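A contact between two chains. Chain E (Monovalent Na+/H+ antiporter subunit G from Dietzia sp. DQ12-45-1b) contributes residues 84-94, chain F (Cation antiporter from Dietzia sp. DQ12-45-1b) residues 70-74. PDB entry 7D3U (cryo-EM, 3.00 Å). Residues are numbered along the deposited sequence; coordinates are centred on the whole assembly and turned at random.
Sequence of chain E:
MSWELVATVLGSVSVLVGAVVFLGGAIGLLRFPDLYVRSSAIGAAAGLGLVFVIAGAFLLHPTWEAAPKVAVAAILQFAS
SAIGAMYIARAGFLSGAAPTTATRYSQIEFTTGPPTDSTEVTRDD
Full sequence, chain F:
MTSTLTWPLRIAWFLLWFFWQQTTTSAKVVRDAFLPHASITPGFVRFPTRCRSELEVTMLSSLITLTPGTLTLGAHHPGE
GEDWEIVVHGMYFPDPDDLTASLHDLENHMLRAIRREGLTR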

ATOM      1  N   GLY E  84      11.318  44.185 -11.676  1.00 83.23           N
ATOM      2  CA  GLY E  84      10.222  43.271 -11.939  1.00 83.23           C
ATOM      3  C   GLY E  84       9.290  43.788 -13.014  1.00 83.23           C
ATOM      4  O   GLY E  84       8.916  43.058 -13.932  1.00 83.23           O
ATOM      5  N   ALA E  85       8.913  45.064 -12.921  1.00 83.43           N
ATOM      6  CA  ALA E  85       8.052  45.650 -13.941  1.00 83.43           C
ATOM      7  C   ALA E  85       8.759  45.714 -15.288  1.00 83.43           C
ATOM      8  O   ALA E  85       8.142  45.462 -16.330  1.00 83.43           O
ATOM      9  CB  ALA E  85       7.595  47.042 -13.509  1.00 83.43           C
ATOM     10  N   MET E  86      10.056  46.036 -15.285  1.00 83.32           N
ATOM     11  CA  MET E  86      10.814  46.062 -16.531  1.00 83.32           C
ATOM     12  C   MET E  86      10.768  44.709 -17.228  1.00 83.32           C
ATOM     13  O   MET E  86      10.454  44.616 -18.422  1.00 83.32           O
ATOM     14  CB  MET E  86      12.260  46.470 -16.251  1.00 83.32           C
ATOM     15  CG  MET E  86      12.471  47.964 -16.161  1.00 83.32           C
ATOM     16  SD  MET E  86      13.771  48.427 -15.008  1.00 83.32           S
ATOM     17  CE  MET E  86      15.044  47.263 -15.467  1.00 83.32           C
ATOM     18  N   TYR E  87      11.057  43.640 -16.486  1.00 83.08           N
ATOM     19  CA  TYR E  87      11.104  42.320 -17.099  1.00 83.08           C
ATOM     20  C   TYR E  87       9.716  41.808 -17.451  1.00 83.08           C
ATOM     21  O   TYR E  87       9.563  41.088 -18.441  1.00 83.08           O
ATOM     22  CB  TYR E  87      11.819  41.334 -16.180  1.00 83.08           C
ATOM     23  CG  TYR E  87      13.318  41.361 -16.343  1.00 83.08           C
ATOM     24  CD1 TYR E  87      13.900  41.964 -17.446  1.00 83.08           C
ATOM     25  CD2 TYR E  87      14.149  40.788 -15.396  1.00 83.08           C
ATOM     26  CE1 TYR E  87      15.266  41.993 -17.601  1.00 83.08           C
ATOM     27  CE2 TYR E  87      15.515  40.813 -15.541  1.00 83.08           C
ATOM     28  CZ  TYR E  87      16.069  41.417 -16.646  1.00 83.08           C
ATOM     29  OH  TYR E  87      17.433  41.442 -16.793  1.00 83.08           O
ATOM     30  N   ILE E  88       8.693  42.174 -16.676  1.00 80.84           N
ATOM     31  CA  ILE E  88       7.333  41.788 -17.035  1.00 80.84           C
ATOM     32  C   ILE E  88       6.930  42.439 -18.350  1.00 80.84           C
ATOM     33  O   ILE E  88       6.364  41.786 -19.233  1.00 80.84           O
ATOM     34  CB  ILE E  88       6.351  42.140 -15.903  1.00 80.84           C
ATOM     35  CG1 ILE E  88       6.543  41.193 -14.719  1.00 80.84           C
ATOM     36  CG2 ILE E  88       4.923  42.071 -16.398  1.00 80.84           C
ATOM     37  CD1 ILE E  88       6.314  39.749 -15.060  1.00 80.84           C
ATOM     38  N   ALA E  89       7.233  43.729 -18.513  1.00 82.45           N
ATOM     39  CA  ALA E  89       6.911  44.403 -19.766  1.00 82.45           C
ATOM     40  C   ALA E  89       7.687  43.804 -20.932  1.00 82.45           C
ATOM     41  O   ALA E  89       7.131  43.601 -22.018  1.00 82.45           O
ATOM     42  CB  ALA E  89       7.193  45.898 -19.647  1.00 82.45           C
ATOM     43  N   ARG E  90       8.973  43.509 -20.725  1.00 84.62           N
ATOM     44  CA  ARG E  90       9.770  42.929 -21.803  1.00 84.62           C
ATOM     45  C   ARG E  90       9.232  41.562 -22.210  1.00 84.62           C
ATOM     46  O   ARG E  90       9.079  41.274 -23.403  1.00 84.62           O
ATOM     47  CB  ARG E  90      11.233  42.825 -21.380  1.00 84.62           C
ATOM     48  CG  ARG E  90      12.102  42.116 -22.396  1.00 84.62           C
ATOM     49  CD  ARG E  90      13.031  41.128 -21.726  1.00 84.62           C
ATOM     50  NE  ARG E  90      13.753  40.318 -22.697  1.00 84.62           N
ATOM     51  CZ  ARG E  90      14.514  39.278 -22.381  1.00 84.62           C
ATOM     52  NH1 ARG E  90      14.652  38.919 -21.112  1.00 84.62           N
ATOM     53  NH2 ARG E  90      15.138  38.595 -23.330  1.00 84.62           N
ATOM     54  N   ALA E  91       8.939  40.704 -21.230  1.00 85.01           N
ATOM     55  CA  ALA E  91       8.406  39.383 -21.539  1.00 85.01           C
ATOM     56  C   ALA E  91       7.022  39.467 -22.168  1.00 85.01           C
ATOM     57  O   ALA E  91       6.666  38.616 -22.988  1.00 85.01           O
ATOM     58  CB  ALA E  91       8.364  38.525 -20.276  1.00 85.01           C
ATOM     59  N   GLY E  92       6.231  40.477 -21.801  1.00 86.46           N
ATOM     60  CA  GLY E  92       4.953  40.666 -22.462  1.00 86.46           C
ATOM     61  C   GLY E  92       5.121  41.060 -23.914  1.00 86.46           C
ATOM     62  O   GLY E  92       4.389  40.585 -24.785  1.00 86.46           O
ATOM     63  N   PHE E  93       6.098  41.924 -24.196  1.00 87.98           N
ATOM     64  CA  PHE E  93       6.411  42.247 -25.582  1.00 87.98           C
ATOM     65  C   PHE E  93       6.836  41.000 -26.344  1.00 87.98           C
ATOM     66  O   PHE E  93       6.381  40.758 -27.469  1.00 87.98           O
ATOM     67  CB  PHE E  93       7.507  43.310 -25.644  1.00 87.98           C
ATOM     68  CG  PHE E  93       7.941  43.652 -27.041  1.00 87.98           C
ATOM     69  CD1 PHE E  93       8.910  42.903 -27.687  1.00 87.98           C
ATOM     70  CD2 PHE E  93       7.379  44.723 -27.708  1.00 87.98           C
ATOM     71  CE1 PHE E  93       9.309  43.216 -28.965  1.00 87.98           C
ATOM     72  CE2 PHE E  93       7.776  45.039 -28.988  1.00 87.98           C
ATOM     73  CZ  PHE E  93       8.739  44.281 -29.617  1.00 87.98           C
ATOM     74  N   LEU E  94       7.718  40.199 -25.748  1.00 89.28           N
ATOM     75  CA  LEU E  94       8.185  38.989 -26.416  1.00 89.28           C
ATOM     76  C   LEU E  94       7.055  37.987 -26.604  1.00 89.28           C
ATOM     77  O   LEU E  94       6.933  37.376 -27.672  1.00 89.28           O
ATOM     78  CB  LEU E  94       9.333  38.365 -25.629  1.00 89.28           C
ATOM     79  CG  LEU E  94      10.665  39.104 -25.715  1.00 89.28           C
ATOM     80  CD1 LEU E  94      11.781  38.261 -25.132  1.00 89.28           C
ATOM     81  CD2 LEU E  94      10.967  39.472 -27.154  1.00 89.28           C
TER
ATOM     82  N   THR F  70       7.169  56.897 -17.570  1.00 88.38           N
ATOM     83  CA  THR F  70       7.971  56.139 -18.518  1.00 88.38           C
ATOM     84  C   THR F  70       8.164  54.723 -17.997  1.00 88.38           C
ATOM     85  O   THR F  70       7.701  54.366 -16.910  1.00 88.38           O
ATOM     86  CB  THR F  70       9.326  56.811 -18.766  1.00 88.38           C
ATOM     87  OG1 THR F  70       9.966  57.075 -17.512  1.00 88.38           O
ATOM     88  CG2 THR F  70       9.152  58.115 -19.525  1.00 88.38           C
ATOM     89  N   LEU F  71       8.861  53.915 -18.792  1.00 84.62           N
ATOM     90  CA  LEU F  71       9.192  52.537 -18.458  1.00 84.62           C
ATOM     91  C   LEU F  71      10.204  52.034 -19.471  1.00 84.62           C
ATOM     92  O   LEU F  71      10.048  52.270 -20.671  1.00 84.62           O
ATOM     93  CB  LEU F  71       7.947  51.644 -18.463  1.00 84.62           C
ATOM     94  CG  LEU F  71       8.155  50.151 -18.710  1.00 84.62           C
ATOM     95  CD1 LEU F  71       8.802  49.488 -17.508  1.00 84.62           C
ATOM     96  CD2 LEU F  71       6.833  49.490 -19.041  1.00 84.62           C
ATOM     97  N   THR F  72      11.232  51.343 -18.990  1.00 84.33           N
ATOM     98  CA  THR F  72      12.288  50.816 -19.844  1.00 84.33           C
ATOM     99  C   THR F  72      12.030  49.340 -20.108  1.00 84.33           C
ATOM    100  O   THR F  72      12.066  48.526 -19.183  1.00 84.33           O
ATOM    101  CB  THR F  72      13.661  51.000 -19.205  1.00 84.33           C
ATOM    102  OG1 THR F  72      13.890  52.390 -18.954  1.00 84.33           O
ATOM    103  CG2 THR F  72      14.738  50.477 -20.131  1.00 84.33           C
ATOM    104  N   LEU F  73      11.780  48.999 -21.370  1.00 83.26           N
ATOM    105  CA  LEU F  73      11.472  47.615 -21.708  1.00 83.26           C
ATOM    106  C   LEU F  73      12.722  46.745 -21.678  1.00 83.26           C
ATOM    107  O   LEU F  73      12.739  45.696 -21.027  1.00 83.26           O
ATOM    108  CB  LEU F  73      10.796  47.549 -23.077  1.00 83.26           C
ATOM    109  CG  LEU F  73       9.268  47.482 -23.050  1.00 83.26           C
ATOM    110  CD1 LEU F  73       8.693  48.706 -22.374  1.00 83.26           C
ATOM    111  CD2 LEU F  73       8.723  47.357 -24.452  1.00 83.26           C
ATOM    112  N   GLY F  74      13.775  47.163 -22.371  1.00 86.78           N
ATOM    113  CA  GLY F  74      14.992  46.376 -22.394  1.00 86.78           C
ATOM    114  C   GLY F  74      16.169  47.214 -22.840  1.00 86.78           C
ATOM    115  O   GLY F  74      16.041  48.401 -23.141  1.00 86.78           O
TER

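The contact sets one face of a helix, residues 84-94 of chain E, against a short strand, residues 70-74 of chain F. The two axes approach to 7.0 Å and their N-to-C directions differ by 54°, so the strand runs obliquely across the helix. The backbones come nearest at Arg E90 and Leu F73, whose CA atoms lie 5.0 Å apart. Together the stretches bury 318 Å², and no hydrogen bond crosses between them; the evidence is for packing.

Apolar side-chain contacts form the first group, and Ala E89 is central to it. The CA-to-CB bond of Ala E89 points toward the strand, and CB of Ala E89 lies 3.7 Å from CD2 of Leu F71 and 4.2 Å from CD1 of Leu F73. The methyl group fills little space, which is compatible with so close an approach by two branched side chains. Leu F71 leaves its backbone sideways, but its end comes nearer to the helix through chi1 of 155° and chi2 of 72°; CD1 of Leu F71 reaches to 4.2 Å from CG of Met E86. Leu F73 has the largest covered area of any residue here, 86 Å². Its branched end suits the place by offering two methyls: CD1 of Leu F73 to CB of Ala E89, and CD2 of Leu F73 4.4 Å from CB of Phe E93, so one leucine packs against residues one helical turn apart. The CA-to-CB bond of Phe E93 also points toward the strand, and CD2 of Leu F73 approaches the aromatic ring obliquely.

The second group consists of side-chain carbons against backbone oxygens. CG of Met E86 lies 3.1 Å from O of Thr F72, a tight approach, and CB of Arg E90 lies 3.3 Å from O of Leu F73. These are close van der Waals contacts with the strand backbone. Met E86, unbranched at CB, has chi1 in the m well at -83°, and 52 Å² of it is covered. Arg E90 begins sideways with chi1 t, but its end leads away, so the aliphatic base of the side chain packs here while the guanidinium group does not take part.

Between the backbones themselves, O of Met E86 and O of Leu F73 are 3.6 Å apart, a proximity without a bond. O of Met E86 is already engaged, accepting from N of Arg E90 at 3.0 Å; likewise O of Ala E85 accepts from N of Ala E89 at 2.9 Å. The helix thus satisfies these polar atoms internally. Thr F72 contributes 30 Å² of covered surface while its OG1 is hydrogen-bonded elsewhere in the structure, leaving its polar group satisfied in a buried setting.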